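Local coordinates for ribonucleoside triphosphate reductase (Lactobacillus leichmannii, PDB 1L1L), which reduces ribonucleoside triphosphates to 2'-deoxyribonucleoside triphosphates as a monomeric, allosterically regulated, B12-dependent class II ribonucleotide reductase, at residues Val19-Gly24 / Glu46-Thr51; Asn231-Asp236 / Leu250-Ser255. One frame throughout, in Å; residues are numbered along the deposited sequence.

Interaction 1. Residues Val19-Gly24 / Glu46-Thr51; sequences VKPHWG and ENWDET
Pro21 and Trp23, on an extended loop, meet Trp48 in the first turn of a helix. The loop 19-24 follows helix 9-18 and has no regular secondary structure, and an inverse gamma turn is centred on His22. In 46-51 the chain enters helix 48-60, with Asn47 at the N-cap position. The backbones stay well apart: the closest CA atoms, those of Pro21 and Trp48, are 8.9 Å from each other. Side chains therefore make the contact.

The two indoles form an edge-to-face pair. The benzo edge of Trp23 reaches over one face of the Trp48 pyrrole ring, with planes at 53° and centroids 4.5 Å apart. Trp23 CZ2 lies 3.4 Å from Trp48 CG, and Trp23 CH2 is 3.6 Å from Trp48 CD2. Trp48 CB sits in the plane of the Trp23 ring, at its edge. Trp48 sends its CG anti to the backbone N (chi1 -177°), which carries the indole out from the helix to the loop. Pro21 comes to another side of the same indole: its CG is 3.7 Å from Trp48 CD1, at the ring edge. Pro21 CB also lies over one face of the Trp23 ring, toward its rim. The two loop residues that meet Trp48 thus also touch each other.

On the helix side, Glu50 OE1 takes the N-H of Asn47 at 2.7 Å through its anti lone pair. This is the half of a capping box that holds the N-cap N-H; the Asn47 side chain makes no capping bond.

Trp48 NE1 hydrogen-bonds to Tyr90 O, and Tyr90 also stacks on the Trp48 ring. The indole thus has its polar N-H satisfied by helix 72-90, while its contact with the loop is purely apolar and aromatic. Dispersion and ring electrostatics, without a direct polar bond, join loop to helix here.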
ATOM      1  N   VAL A  19      26.678   0.372 -15.691  1.00 38.56           N
ATOM      2  CA  VAL A  19      25.819   0.872 -14.625  1.00 37.58           C
ATOM      3  C   VAL A  19      25.980   0.072 -13.340  1.00 35.89           C
ATOM      4  O   VAL A  19      25.882  -1.150 -13.341  1.00 35.42           O
ATOM      5  CB  VAL A  19      24.333   0.847 -15.041  1.00 37.99           C
ATOM      6  CG1 VAL A  19      23.459   1.327 -13.882  1.00 37.65           C
ATOM      7  CG2 VAL A  19      24.119   1.730 -16.257  1.00 37.61           C
ATOM      8  N   LYS A  20      26.239   0.786 -12.253  1.00 36.30           N
ATOM      9  CA  LYS A  20      26.401   0.190 -10.936  1.00 35.99           C
ATOM     10  C   LYS A  20      25.151   0.529 -10.117  1.00 34.92           C
ATOM     11  O   LYS A  20      24.914   1.700  -9.800  1.00 34.79           O
ATOM     12  CB  LYS A  20      27.636   0.771 -10.248  1.00 36.90           C
ATOM     13  CG  LYS A  20      27.808   0.342  -8.795  1.00 38.34           C
ATOM     14  CD  LYS A  20      28.940   1.105  -8.114  1.00 40.18           C
ATOM     15  CE  LYS A  20      29.118   0.656  -6.670  1.00 41.37           C
ATOM     16  NZ  LYS A  20      30.185   1.431  -5.970  1.00 43.12           N
ATOM     17  N   PRO A  21      24.334  -0.487  -9.778  1.00 33.55           N
ATOM     18  CA  PRO A  21      23.117  -0.252  -8.991  1.00 32.58           C
ATOM     19  C   PRO A  21      23.458   0.500  -7.722  1.00 31.55           C
ATOM     20  O   PRO A  21      24.394   0.129  -7.016  1.00 31.21           O
ATOM     21  CB  PRO A  21      22.613  -1.664  -8.703  1.00 32.54           C
ATOM     22  CG  PRO A  21      23.069  -2.433  -9.918  1.00 33.46           C
ATOM     23  CD  PRO A  21      24.477  -1.917 -10.104  1.00 33.18           C
ATOM     24  N   HIS A  22      22.708   1.562  -7.440  1.00 30.63           N
ATOM     25  CA  HIS A  22      22.936   2.370  -6.253  1.00 31.54           C
ATOM     26  C   HIS A  22      22.247   1.722  -5.048  1.00 31.74           C
ATOM     27  O   HIS A  22      21.256   2.241  -4.534  1.00 31.71           O
ATOM     28  CB  HIS A  22      22.386   3.785  -6.483  1.00 32.21           C
ATOM     29  CG  HIS A  22      22.745   4.765  -5.412  1.00 33.85           C
ATOM     30  ND1 HIS A  22      22.165   4.750  -4.161  1.00 34.55           N
ATOM     31  CD2 HIS A  22      23.604   5.810  -5.415  1.00 33.65           C
ATOM     32  CE1 HIS A  22      22.648   5.746  -3.442  1.00 34.33           C
ATOM     33  NE2 HIS A  22      23.524   6.406  -4.179  1.00 35.57           N
ATOM     34  N   TRP A  23      22.768   0.576  -4.617  1.00 31.10           N
ATOM     35  CA  TRP A  23      22.205  -0.135  -3.471  1.00 30.88           C
ATOM     36  C   TRP A  23      22.479   0.600  -2.165  1.00 31.14           C
ATOM     37  O   TRP A  23      23.552   1.187  -1.975  1.00 31.06           O
ATOM     38  CB  TRP A  23      22.810  -1.537  -3.344  1.00 30.27           C
ATOM     39  CG  TRP A  23      22.498  -2.508  -4.452  1.00 30.15           C
ATOM     40  CD1 TRP A  23      23.401  -3.113  -5.281  1.00 30.26           C
ATOM     41  CD2 TRP A  23      21.220  -3.087  -4.763  1.00 30.45           C
ATOM     42  NE1 TRP A  23      22.770  -4.042  -6.075  1.00 31.10           N
ATOM     43  CE2 TRP A  23      21.432  -4.047  -5.779  1.00 29.59           C
ATOM     44  CE3 TRP A  23      19.916  -2.893  -4.277  1.00 29.96           C
ATOM     45  CZ2 TRP A  23      20.394  -4.814  -6.320  1.00 29.95           C
ATOM     46  CZ3 TRP A  23      18.880  -3.658  -4.815  1.00 29.73           C
ATOM     47  CH2 TRP A  23      19.127  -4.606  -5.826  1.00 29.94           C
ATOM     48  N   GLY A  24      21.509   0.564  -1.255  1.00 30.58           N
ATOM     49  CA  GLY A  24      21.709   1.187   0.037  1.00 29.99           C
ATOM     50  C   GLY A  24      22.436   0.127   0.843  1.00 29.54           C
ATOM     51  O   GLY A  24      22.580  -0.999   0.367  1.00 29.27           O
ATOM     52  N   GLU A  46      16.246 -15.281  -8.540  1.00 33.77           N
ATOM     53  CA  GLU A  46      16.706 -14.287  -9.508  1.00 32.58           C
ATOM     54  C   GLU A  46      17.843 -13.393  -9.020  1.00 32.61           C
ATOM     55  O   GLU A  46      18.093 -13.259  -7.815  1.00 31.79           O
ATOM     56  CB  GLU A  46      15.548 -13.369  -9.901  1.00 32.79           C
ATOM     57  CG  GLU A  46      14.424 -13.999 -10.704  1.00 33.19           C
ATOM     58  CD  GLU A  46      13.302 -13.004 -10.937  1.00 34.44           C
ATOM     59  OE1 GLU A  46      12.490 -13.195 -11.866  1.00 32.32           O
ATOM     60  OE2 GLU A  46      13.235 -12.021 -10.168  1.00 34.73           O
ATOM     61  N   ASN A  47      18.534 -12.781  -9.981  1.00 31.76           N
ATOM     62  CA  ASN A  47      19.599 -11.824  -9.694  1.00 30.66           C
ATOM     63  C   ASN A  47      18.942 -10.499 -10.071  1.00 29.31           C
ATOM     64  O   ASN A  47      17.941 -10.501 -10.787  1.00 29.86           O
ATOM     65  CB  ASN A  47      20.834 -12.092 -10.567  1.00 32.79           C
ATOM     66  CG  ASN A  47      21.501 -13.418 -10.235  1.00 33.84           C
ATOM     67  OD1 ASN A  47      21.788 -13.710  -9.069  1.00 32.74           O
ATOM     68  ND2 ASN A  47      21.754 -14.225 -11.257  1.00 34.86           N
ATOM     69  N   TRP A  48      19.479  -9.382  -9.596  1.00 28.49           N
ATOM     70  CA  TRP A  48      18.886  -8.074  -9.869  1.00 28.82           C
ATOM     71  C   TRP A  48      18.607  -7.830 -11.358  1.00 29.84           C
ATOM     72  O   TRP A  48      17.470  -7.573 -11.764  1.00 28.51           O
ATOM     73  CB  TRP A  48      19.797  -6.976  -9.315  1.00 29.02           C
ATOM     74  CG  TRP A  48      19.277  -5.571  -9.464  1.00 28.76           C
ATOM     75  CD1 TRP A  48      20.005  -4.471  -9.818  1.00 28.07           C
ATOM     76  CD2 TRP A  48      17.944  -5.104  -9.217  1.00 28.97           C
ATOM     77  NE1 TRP A  48      19.215  -3.353  -9.808  1.00 28.77           N
ATOM     78  CE2 TRP A  48      17.946  -3.708  -9.442  1.00 29.67           C
ATOM     79  CE3 TRP A  48      16.752  -5.724  -8.820  1.00 29.91           C
ATOM     80  CZ2 TRP A  48      16.801  -2.920  -9.285  1.00 30.14           C
ATOM     81  CZ3 TRP A  48      15.611  -4.940  -8.663  1.00 30.65           C
ATOM     82  CH2 TRP A  48      15.645  -3.552  -8.896  1.00 30.17           C
ATOM     83  N   ASP A  49      19.650  -7.927 -12.175  1.00 30.40           N
ATOM     84  CA  ASP A  49      19.496  -7.699 -13.609  1.00 31.58           C
ATOM     85  C   ASP A  49      18.319  -8.481 -14.198  1.00 30.98           C
ATOM     86  O   ASP A  49      17.598  -7.963 -15.049  1.00 31.89           O
ATOM     87  CB  ASP A  49      20.799  -8.069 -14.335  1.00 32.26           C
ATOM     88  CG  ASP A  49      21.018  -9.557 -14.398  1.00 33.83           C
ATOM     89  OD1 ASP A  49      20.433 -10.199 -15.292  1.00 35.19           O
ATOM     90  OD2 ASP A  49      21.761 -10.092 -13.546  1.00 35.84           O
ATOM     91  N   GLU A  50      18.112  -9.715 -13.735  1.00 30.98           N
ATOM     92  CA  GLU A  50      17.025 -10.556 -14.242  1.00 30.05           C
ATOM     93  C   GLU A  50      15.648 -10.073 -13.817  1.00 29.74           C
ATOM     94  O   GLU A  50      14.686 -10.138 -14.586  1.00 28.43           O
ATOM     95  CB  GLU A  50      17.184 -11.994 -13.769  1.00 31.96           C
ATOM     96  CG  GLU A  50      18.472 -12.677 -14.180  1.00 34.23           C
ATOM     97  CD  GLU A  50      18.584 -14.047 -13.556  1.00 36.32           C
ATOM     98  OE1 GLU A  50      18.649 -14.118 -12.310  1.00 35.09           O
ATOM     99  OE2 GLU A  50      18.589 -15.051 -14.303  1.00 37.39           O
ATOM    100  N   THR A  51      15.540  -9.631 -12.570  1.00 28.97           N
ATOM    101  CA  THR A  51      14.260  -9.139 -12.093  1.00 28.89           C
ATOM    102  C   THR A  51      13.852  -7.917 -12.898  1.00 28.45           C
ATOM    103  O   THR A  51      12.740  -7.849 -13.407  1.00 28.66           O
ATOM    104  CB  THR A  51      14.327  -8.753 -10.597  1.00 28.86           C
ATOM    105  OG1 THR A  51      14.600  -9.924  -9.819  1.00 27.19           O
ATOM    106  CG2 THR A  51      13.017  -8.133 -10.151  1.00 29.35           C
TER

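Interaction 2. Residues Asn231-Asp236 / Leu250-Ser255; sequences NALLID and LILDLS
Leu233 and Leu234 of helix 224-236 pack on Leu250 and Leu252 of strand 249-253. The short helix and strand segments run nearly antiparallel, at 173°, with axes 10.1 Å apart.

The tight part is a cluster of leucine methyls. Leu233 CD2 lies 3.8 Å from Leu250 CD1 and also 3.8 Å from Leu252 CD2, so one methyl touches two strand residues. Leu250 uses its other branch on Leu234: its CD2 is 3.7 Å from Leu234 CA and 4.0 Å from Leu234 CD1. The side chains of Leu234 and Leu250 run roughly perpendicular to each other. With CG anti to the backbone N (chi1 178°), Leu250 spreads its two methyls between Leu233 and Leu234. Tyr218 and Leu184, from the flanking strands, extend this apolar layer.

The contact thins out beyond the leucines. Ile251 points away from the helix, and past Leu252 the chain no longer touches the helix segment. Leu254 is still buried, against Leu277, and Ser255 is partly exposed. An Asx turn marks the end of the strand: Asp253 OD1 accepts Ser255 N at 2.9 Å and takes Ser255 OG through its syn lone pair. The same oxygen forms a salt bridge with Arg219, which would probably stabilise the negative charge.

Strand 216-219, helix 224-236 and strand 249-253 make a beta-alpha-beta unit. The leucine layer is part of the interface between its crossover helix and the parallel three-stranded sheet, in the insertion domain of the B12-dependent enzymes.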
ATOM      1  N   ASN A 231     -18.855 -15.791   1.193  1.00 30.50           N
ATOM      2  CA  ASN A 231     -19.108 -14.721   2.147  1.00 31.04           C
ATOM      3  C   ASN A 231     -20.241 -13.876   1.574  1.00 31.51           C
ATOM      4  O   ASN A 231     -21.075 -13.351   2.317  1.00 31.37           O
ATOM      5  CB  ASN A 231     -17.849 -13.867   2.347  1.00 29.89           C
ATOM      6  CG  ASN A 231     -18.074 -12.707   3.301  1.00 30.35           C
ATOM      7  OD1 ASN A 231     -18.390 -12.904   4.475  1.00 30.71           O
ATOM      8  ND2 ASN A 231     -17.909 -11.489   2.799  1.00 30.24           N
ATOM      9  N   ALA A 232     -20.276 -13.766   0.245  1.00 31.64           N
ATOM     10  CA  ALA A 232     -21.311 -12.993  -0.441  1.00 32.99           C
ATOM     11  C   ALA A 232     -22.688 -13.625  -0.227  1.00 34.66           C
ATOM     12  O   ALA A 232     -23.687 -12.920  -0.022  1.00 34.03           O
ATOM     13  CB  ALA A 232     -21.005 -12.903  -1.938  1.00 32.55           C
ATOM     14  N   LEU A 233     -22.723 -14.955  -0.278  1.00 35.27           N
ATOM     15  CA  LEU A 233     -23.955 -15.713  -0.074  1.00 36.36           C
ATOM     16  C   LEU A 233     -24.437 -15.512   1.364  1.00 36.68           C
ATOM     17  O   LEU A 233     -25.591 -15.149   1.596  1.00 36.16           O
ATOM     18  CB  LEU A 233     -23.701 -17.205  -0.337  1.00 36.10           C
ATOM     19  CG  LEU A 233     -24.844 -18.181  -0.027  1.00 36.98           C
ATOM     20  CD1 LEU A 233     -26.076 -17.794  -0.829  1.00 35.96           C
ATOM     21  CD2 LEU A 233     -24.401 -19.616  -0.345  1.00 35.27           C
ATOM     22  N   LEU A 234     -23.539 -15.744   2.319  1.00 36.94           N
ATOM     23  CA  LEU A 234     -23.845 -15.579   3.737  1.00 37.53           C
ATOM     24  C   LEU A 234     -24.439 -14.203   4.052  1.00 38.61           C
ATOM     25  O   LEU A 234     -25.417 -14.093   4.797  1.00 38.56           O
ATOM     26  CB  LEU A 234     -22.585 -15.773   4.580  1.00 36.64           C
ATOM     27  CG  LEU A 234     -22.769 -15.448   6.064  1.00 36.04           C
ATOM     28  CD1 LEU A 234     -23.842 -16.364   6.663  1.00 36.24           C
ATOM     29  CD2 LEU A 234     -21.454 -15.613   6.798  1.00 35.00           C
ATOM     30  N   ILE A 235     -23.835 -13.156   3.494  1.00 38.60           N
ATOM     31  CA  ILE A 235     -24.307 -11.801   3.718  1.00 39.43           C
ATOM     32  C   ILE A 235     -25.668 -11.537   3.067  1.00 39.63           C
ATOM     33  O   ILE A 235     -26.609 -11.095   3.733  1.00 39.65           O
ATOM     34  CB  ILE A 235     -23.291 -10.762   3.179  1.00 39.13           C
ATOM     35  CG1 ILE A 235     -22.013 -10.789   4.023  1.00 39.12           C
ATOM     36  CG2 ILE A 235     -23.907  -9.379   3.200  1.00 39.12           C
ATOM     37  CD1 ILE A 235     -20.866  -9.959   3.440  1.00 39.30           C
ATOM     38  N   ASP A 236     -25.775 -11.812   1.772  1.00 40.14           N
ATOM     39  CA  ASP A 236     -27.015 -11.568   1.045  1.00 40.69           C
ATOM     40  C   ASP A 236     -28.253 -12.323   1.566  1.00 41.44           C
ATOM     41  O   ASP A 236     -29.387 -11.927   1.268  1.00 41.22           O
ATOM     42  CB  ASP A 236     -26.829 -11.853  -0.456  1.00 39.94           C
ATOM     43  CG  ASP A 236     -25.919 -10.833  -1.154  1.00 40.25           C
ATOM     44  OD1 ASP A 236     -25.962  -9.640  -0.800  1.00 40.05           O
ATOM     45  OD2 ASP A 236     -25.173 -11.222  -2.080  1.00 39.93           O
ATOM     46  N   LEU A 250     -28.426 -21.981   6.117  1.00 46.72           N
ATOM     47  CA  LEU A 250     -27.294 -22.036   5.203  1.00 45.08           C
ATOM     48  C   LEU A 250     -26.235 -23.044   5.630  1.00 43.74           C
ATOM     49  O   LEU A 250     -25.836 -23.098   6.793  1.00 43.37           O
ATOM     50  CB  LEU A 250     -26.653 -20.649   5.074  1.00 44.99           C
ATOM     51  CG  LEU A 250     -25.415 -20.581   4.172  1.00 44.67           C
ATOM     52  CD1 LEU A 250     -25.756 -21.168   2.805  1.00 45.37           C
ATOM     53  CD2 LEU A 250     -24.935 -19.134   4.047  1.00 43.78           C
ATOM     54  N   ILE A 251     -25.786 -23.843   4.672  1.00 42.71           N
ATOM     55  CA  ILE A 251     -24.760 -24.837   4.929  1.00 41.37           C
ATOM     56  C   ILE A 251     -23.643 -24.632   3.913  1.00 40.72           C
ATOM     57  O   ILE A 251     -23.828 -24.891   2.728  1.00 39.89           O
ATOM     58  CB  ILE A 251     -25.298 -26.269   4.762  1.00 41.48           C
ATOM     59  CG1 ILE A 251     -26.537 -26.474   5.639  1.00 41.38           C
ATOM     60  CG2 ILE A 251     -24.202 -27.266   5.129  1.00 42.03           C
ATOM     61  CD1 ILE A 251     -27.271 -27.783   5.379  1.00 41.03           C
ATOM     62  N   LEU A 252     -22.494 -24.152   4.376  1.00 39.82           N
ATOM     63  CA  LEU A 252     -21.353 -23.932   3.490  1.00 39.13           C
ATOM     64  C   LEU A 252     -20.357 -25.077   3.674  1.00 39.00           C
ATOM     65  O   LEU A 252     -19.862 -25.317   4.781  1.00 38.52           O
ATOM     66  CB  LEU A 252     -20.694 -22.582   3.799  1.00 38.26           C
ATOM     67  CG  LEU A 252     -21.558 -21.352   3.511  1.00 37.87           C
ATOM     68  CD1 LEU A 252     -20.813 -20.086   3.913  1.00 38.42           C
ATOM     69  CD2 LEU A 252     -21.913 -21.302   2.033  1.00 39.18           C
ATOM     70  N   ASP A 253     -20.078 -25.785   2.582  1.00 38.63           N
ATOM     71  CA  ASP A 253     -19.161 -26.924   2.604  1.00 38.43           C
ATOM     72  C   ASP A 253     -17.762 -26.505   2.127  1.00 38.78           C
ATOM     73  O   ASP A 253     -17.587 -26.149   0.960  1.00 37.83           O
ATOM     74  CB  ASP A 253     -19.704 -28.028   1.686  1.00 38.77           C
ATOM     75  CG  ASP A 253     -19.056 -29.372   1.938  1.00 38.91           C
ATOM     76  OD1 ASP A 253     -17.827 -29.414   2.147  1.00 40.14           O
ATOM     77  OD2 ASP A 253     -19.775 -30.396   1.910  1.00 39.22           O
ATOM     78  N   LEU A 254     -16.781 -26.547   3.031  1.00 38.56           N
ATOM     79  CA  LEU A 254     -15.400 -26.168   2.705  1.00 39.35           C
ATOM     80  C   LEU A 254     -14.490 -27.401   2.745  1.00 39.56           C
ATOM     81  O   LEU A 254     -13.322 -27.312   3.138  1.00 39.08           O
ATOM     82  CB  LEU A 254     -14.868 -25.139   3.717  1.00 39.37           C
ATOM     83  CG  LEU A 254     -15.825 -24.114   4.334  1.00 40.34           C
ATOM     84  CD1 LEU A 254     -15.005 -23.066   5.077  1.00 39.87           C
ATOM     85  CD2 LEU A 254     -16.679 -23.456   3.267  1.00 40.11           C
ATOM     86  N   SER A 255     -15.026 -28.550   2.352  1.00 39.98           N
ATOM     87  CA  SER A 255     -14.247 -29.787   2.369  1.00 40.54           C
ATOM     88  C   SER A 255     -13.169 -29.795   1.288  1.00 40.40           C
ATOM     89  O   SER A 255     -12.175 -30.514   1.405  1.00 40.44           O
ATOM     90  CB  SER A 255     -15.171 -31.000   2.183  1.00 40.49           C
ATOM     91  OG  SER A 255     -16.112 -31.106   3.245  1.00 40.87           O
TER

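Interaction 1 comes first along the chain and is complete before interaction 2 begins. Their centres are about 47 Å apart and their nearest atoms about 33 Å, so they do not touch. They share no helix or sheet. Interaction 1 ties the loop after helix 9-18 to the start of helix 48-60, in the N-terminal part of the chain that belongs to the ribonucleotide reductase alpha domain. Interaction 2 seats helix 224-236 on the parallel sheet of strands 183-187, 249-253 and 216-219, in the insertion domain. Their centres lie about 23 and 29 Å from the centre of the chain. The monomer is thus packed locally at two distant places, without direct contact between them.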